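Long-range contact in MaoC family protein (Mycobacterium tuberculosis H37Rv, PDB 3KHP), which probably catalyses the dehydration of 3-hydroxyacyl thioesters, or the reverse hydration, as a two-domain member of the MaoC-like hydratase family: residues R184-I190 against L271-R277. Residues are numbered along the deposited sequence; the frame is centred on the assembly and turned at random.
Sequences RHPDARI and LSTVIWR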
ATOM      1  N   ARG A 184      -2.013 -19.359 -33.245  1.00 46.39           N
ATOM      2  CA  ARG A 184      -2.086 -20.601 -32.466  1.00 45.51           C
ATOM      3  C   ARG A 184      -2.517 -20.277 -31.044  1.00 44.39           C
ATOM      4  O   ARG A 184      -2.724 -19.107 -30.691  1.00 44.11           O
ATOM      5  CB  ARG A 184      -0.741 -21.337 -32.448  1.00 45.37           C
ATOM      6  CG  ARG A 184       0.375 -20.580 -31.774  1.00 45.43           C
ATOM      7  CD  ARG A 184       1.717 -21.179 -32.150  1.00 46.25           C
ATOM      8  NE  ARG A 184       2.827 -20.280 -31.835  1.00 46.09           N
ATOM      9  CZ  ARG A 184       3.314 -20.110 -30.613  1.00 45.62           C
ATOM     10  NH1 ARG A 184       4.323 -19.276 -30.389  1.00 45.35           N
ATOM     11  NH2 ARG A 184       2.777 -20.767 -29.604  1.00 46.68           N
ATOM     12  N   HIS A 185      -2.661 -21.317 -30.234  1.00 43.10           N
ATOM     13  CA  HIS A 185      -3.018 -21.138 -28.838  1.00 42.23           C
ATOM     14  C   HIS A 185      -1.830 -20.518 -28.111  1.00 40.06           C
ATOM     15  O   HIS A 185      -0.688 -20.771 -28.466  1.00 39.34           O
ATOM     16  CB  HIS A 185      -3.384 -22.470 -28.175  1.00 42.45           C
ATOM     17  CG  HIS A 185      -4.708 -23.015 -28.601  1.00 45.32           C
ATOM     18  ND1 HIS A 185      -5.040 -24.349 -28.462  1.00 47.70           N
ATOM     19  CD2 HIS A 185      -5.783 -22.416 -29.171  1.00 48.54           C
ATOM     20  CE1 HIS A 185      -6.267 -24.540 -28.912  1.00 49.07           C
ATOM     21  NE2 HIS A 185      -6.740 -23.383 -29.348  1.00 48.38           N
ATOM     22  N   PRO A 186      -2.104 -19.713 -27.082  1.00 38.34           N
ATOM     23  CA  PRO A 186      -0.998 -19.183 -26.289  1.00 36.90           C
ATOM     24  C   PRO A 186      -0.135 -20.296 -25.672  1.00 35.57           C
ATOM     25  O   PRO A 186      -0.628 -21.347 -25.321  1.00 33.89           O
ATOM     26  CB  PRO A 186      -1.690 -18.366 -25.197  1.00 36.99           C
ATOM     27  CG  PRO A 186      -3.136 -18.703 -25.267  1.00 38.14           C
ATOM     28  CD  PRO A 186      -3.430 -19.281 -26.597  1.00 38.19           C
ATOM     29  N   ASP A 187       1.153 -20.031 -25.558  1.00 34.15           N
ATOM     30  CA  ASP A 187       2.067 -20.925 -24.894  1.00 33.34           C
ATOM     31  C   ASP A 187       1.780 -20.989 -23.387  1.00 32.12           C
ATOM     32  O   ASP A 187       2.061 -21.994 -22.739  1.00 31.86           O
ATOM     33  CB  ASP A 187       3.510 -20.446 -25.157  1.00 33.58           C
ATOM     34  CG  ASP A 187       3.881 -20.501 -26.642  1.00 34.11           C
ATOM     35  OD1 ASP A 187       3.419 -21.427 -27.323  1.00 33.36           O
ATOM     36  OD2 ASP A 187       4.620 -19.627 -27.138  1.00 34.77           O
ATOM     37  N   ALA A 188       1.221 -19.925 -22.823  1.00 30.32           N
ATOM     38  CA  ALA A 188       0.978 -19.893 -21.378  1.00 29.01           C
ATOM     39  C   ALA A 188      -0.120 -18.896 -21.040  1.00 27.66           C
ATOM     40  O   ALA A 188      -0.261 -17.843 -21.691  1.00 27.31           O
ATOM     41  CB  ALA A 188       2.267 -19.577 -20.624  1.00 28.26           C
ATOM     42  N   ARG A 189      -0.948 -19.294 -20.082  1.00 26.41           N
ATOM     43  CA  ARG A 189      -1.985 -18.449 -19.533  0.50 25.53           C
ATOM     44  C   ARG A 189      -1.771 -18.355 -18.023  1.00 25.29           C
ATOM     45  O   ARG A 189      -1.896 -19.353 -17.319  1.00 24.06           O
ATOM     46  CB  ARG A 189      -3.364 -19.022 -19.853  0.50 25.46           C
ATOM     47  CG  ARG A 189      -4.510 -18.059 -19.562  0.50 25.28           C
ATOM     48  CD  ARG A 189      -5.871 -18.698 -19.826  0.50 24.95           C
ATOM     49  NE  ARG A 189      -6.183 -18.739 -21.250  0.50 24.97           N
ATOM     50  CZ  ARG A 189      -6.850 -17.789 -21.898  0.50 25.13           C
ATOM     51  NH1 ARG A 189      -7.291 -16.705 -21.247  0.50 25.07           N
ATOM     52  NH2 ARG A 189      -7.072 -17.920 -23.199  0.50 23.73           N
ATOM     53  N   ILE A 190      -1.437 -17.149 -17.551  1.00 24.14           N
ATOM     54  CA  ILE A 190      -1.192 -16.902 -16.147  1.00 22.98           C
ATOM     55  C   ILE A 190      -2.300 -16.025 -15.598  1.00 22.65           C
ATOM     56  O   ILE A 190      -2.401 -14.867 -15.955  1.00 22.04           O
ATOM     57  CB  ILE A 190       0.145 -16.243 -15.928  1.00 22.49           C
ATOM     58  CG1 ILE A 190       1.205 -16.930 -16.773  1.00 21.96           C
ATOM     59  CG2 ILE A 190       0.512 -16.224 -14.408  1.00 20.84           C
ATOM     60  CD1 ILE A 190       1.376 -18.388 -16.473  1.00 21.24           C
ATOM     61  N   LEU A 271      -7.168 -11.101 -13.671  1.00 19.15           N
ATOM     62  CA  LEU A 271      -6.453 -10.776 -14.870  1.00 18.62           C
ATOM     63  C   LEU A 271      -5.694 -12.002 -15.448  1.00 19.81           C
ATOM     64  O   LEU A 271      -4.727 -12.505 -14.827  1.00 19.92           O
ATOM     65  CB  LEU A 271      -5.519  -9.602 -14.591  1.00 17.49           C
ATOM     66  CG  LEU A 271      -6.220  -8.298 -14.218  1.00 15.82           C
ATOM     67  CD1 LEU A 271      -5.261  -7.370 -13.534  1.00 12.40           C
ATOM     68  CD2 LEU A 271      -6.866  -7.622 -15.415  1.00 13.33           C
ATOM     69  N   SER A 272      -6.122 -12.452 -16.641  1.00 19.85           N
ATOM     70  CA  SER A 272      -5.453 -13.537 -17.401  1.00 20.75           C
ATOM     71  C   SER A 272      -4.484 -13.037 -18.435  1.00 20.11           C
ATOM     72  O   SER A 272      -4.907 -12.536 -19.464  1.00 20.86           O
ATOM     73  CB  SER A 272      -6.454 -14.353 -18.229  1.00 21.06           C
ATOM     74  OG  SER A 272      -7.188 -15.214 -17.434  1.00 24.81           O
ATOM     75  N   THR A 273      -3.199 -13.255 -18.216  1.00 19.82           N
ATOM     76  CA  THR A 273      -2.193 -12.851 -19.155  1.00 18.97           C
ATOM     77  C   THR A 273      -1.786 -14.026 -20.056  1.00 19.81           C
ATOM     78  O   THR A 273      -1.228 -15.012 -19.593  1.00 19.70           O
ATOM     79  CB  THR A 273      -1.029 -12.284 -18.438  1.00 18.13           C
ATOM     80  OG1 THR A 273      -1.497 -11.187 -17.676  1.00 15.43           O
ATOM     81  CG2 THR A 273      -0.006 -11.779 -19.405  1.00 17.09           C
ATOM     82  N   VAL A 274      -2.112 -13.897 -21.334  1.00 20.16           N
ATOM     83  CA  VAL A 274      -1.849 -14.910 -22.338  1.00 20.95           C
ATOM     84  C   VAL A 274      -0.612 -14.548 -23.120  1.00 21.25           C
ATOM     85  O   VAL A 274      -0.481 -13.447 -23.624  1.00 20.12           O
ATOM     86  CB  VAL A 274      -3.048 -15.120 -23.309  1.00 20.92           C
ATOM     87  CG1 VAL A 274      -4.079 -15.971 -22.640  1.00 21.88           C
ATOM     88  CG2 VAL A 274      -3.655 -13.794 -23.786  1.00 19.30           C
ATOM     89  N   ILE A 275       0.304 -15.494 -23.197  1.00 22.26           N
ATOM     90  CA  ILE A 275       1.639 -15.215 -23.648  1.00 23.35           C
ATOM     91  C   ILE A 275       1.985 -16.157 -24.811  1.00 25.01           C
ATOM     92  O   ILE A 275       1.524 -17.299 -24.849  1.00 25.04           O
ATOM     93  CB  ILE A 275       2.632 -15.413 -22.503  1.00 23.10           C
ATOM     94  CG1 ILE A 275       2.229 -14.558 -21.279  1.00 23.61           C
ATOM     95  CG2 ILE A 275       4.051 -15.095 -22.965  1.00 22.22           C
ATOM     96  CD1 ILE A 275       3.062 -14.838 -20.021  1.00 21.69           C
ATOM     97  N   TRP A 276       2.794 -15.658 -25.747  1.00 26.26           N
ATOM     98  CA  TRP A 276       3.283 -16.436 -26.874  1.00 27.33           C
ATOM     99  C   TRP A 276       4.750 -16.174 -26.981  1.00 28.88           C
ATOM    100  O   TRP A 276       5.140 -15.009 -27.199  1.00 28.70           O
ATOM    101  CB  TRP A 276       2.652 -15.972 -28.196  1.00 27.42           C
ATOM    102  CG  TRP A 276       1.225 -16.298 -28.391  1.00 25.94           C
ATOM    103  CD1 TRP A 276       0.721 -17.339 -29.104  1.00 26.73           C
ATOM    104  CD2 TRP A 276       0.103 -15.567 -27.905  1.00 26.29           C
ATOM    105  NE1 TRP A 276      -0.655 -17.313 -29.080  1.00 25.82           N
ATOM    106  CE2 TRP A 276      -1.056 -16.232 -28.346  1.00 25.62           C
ATOM    107  CE3 TRP A 276      -0.042 -14.417 -27.135  1.00 25.56           C
ATOM    108  CZ2 TRP A 276      -2.327 -15.787 -28.036  1.00 26.45           C
ATOM    109  CZ3 TRP A 276      -1.313 -13.978 -26.842  1.00 24.33           C
ATOM    110  CH2 TRP A 276      -2.431 -14.654 -27.288  1.00 24.84           C
ATOM    111  N   ARG A 277       5.568 -17.221 -26.832  1.00 30.14           N
ATOM    112  CA  ARG A 277       7.002 -17.114 -27.097  0.50 31.27           C
ATOM    113  C   ARG A 277       7.210 -17.055 -28.605  1.00 31.61           C
ATOM    114  O   ARG A 277       6.740 -17.911 -29.345  1.00 31.97           O
ATOM    115  CB  ARG A 277       7.771 -18.298 -26.497  0.50 31.41           C
ATOM    116  CG  ARG A 277       7.862 -18.243 -24.987  0.50 32.32           C
ATOM    117  CD  ARG A 277       8.515 -19.481 -24.423  0.50 32.82           C
ATOM    118  NE  ARG A 277       8.770 -19.350 -22.991  0.50 33.21           N
ATOM    119  CZ  ARG A 277       7.913 -19.716 -22.044  0.50 34.10           C
ATOM    120  NH1 ARG A 277       6.735 -20.243 -22.366  0.50 34.17           N
ATOM    121  NH2 ARG A 277       8.240 -19.560 -20.769  0.50 34.38           N
TER
HETATM  122  O   HOH W   1      -2.223 -12.210 -15.246  1.00 15.66           O
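Pro186 lies against the indole of Trp276, its CA 3.6 Å from the centroid of the five-membered ring, a CH-pi contact that suits a rigid apolar residue over a broad aromatic face. At the ring's edge the indole N-H reaches the carbonyl two residues ahead of the proline: NE1 gives a nearly straight bond (170°) to Arg184 O at 3.2 Å, its partner within the ring plane but the donor well above the carbonyl plane. Contacts on face and edge fix the tilt of the ring, which also meets Phe181 edge-to-face.

Asp187, its CG turned beside its own backbone N (chi1 -63°), accepts the N-H of Arg277 on the anti lone pair of OD2, 2.6 Å away. The syn side of that oxygen takes NH1 of Arg184, while Arg184 NH2 completes the salt bridge at OD1; a carboxylate suits this place, serving both partners at once. In one of its two conformers, the guanidinium of Arg189 lies flat over Val274, with CG1 under its centre, 3.4 Å from CZ.

Along the two strands, Ile190 and Thr273 form a hydrogen-bonded antiparallel pair, and Ile275 N reaches Ala188 O at 2.8 Å. A water accepts from Thr273 OG1, also hydrogen-bonded to Thr287 OG1 on strand 282-289, and donates to Ile190 O and Leu271 O. Ala188, Ile190 and Ile275, small or branched apolar residues, pack on helix 231-245. The N-H groups of Asp187 and Ala188 both bond weakly to Ile275 O, two residues opposite one, a classic beta bulge where edge strand 188-192 joins the antiparallel sheet of the MaoC-like hot-dog domain.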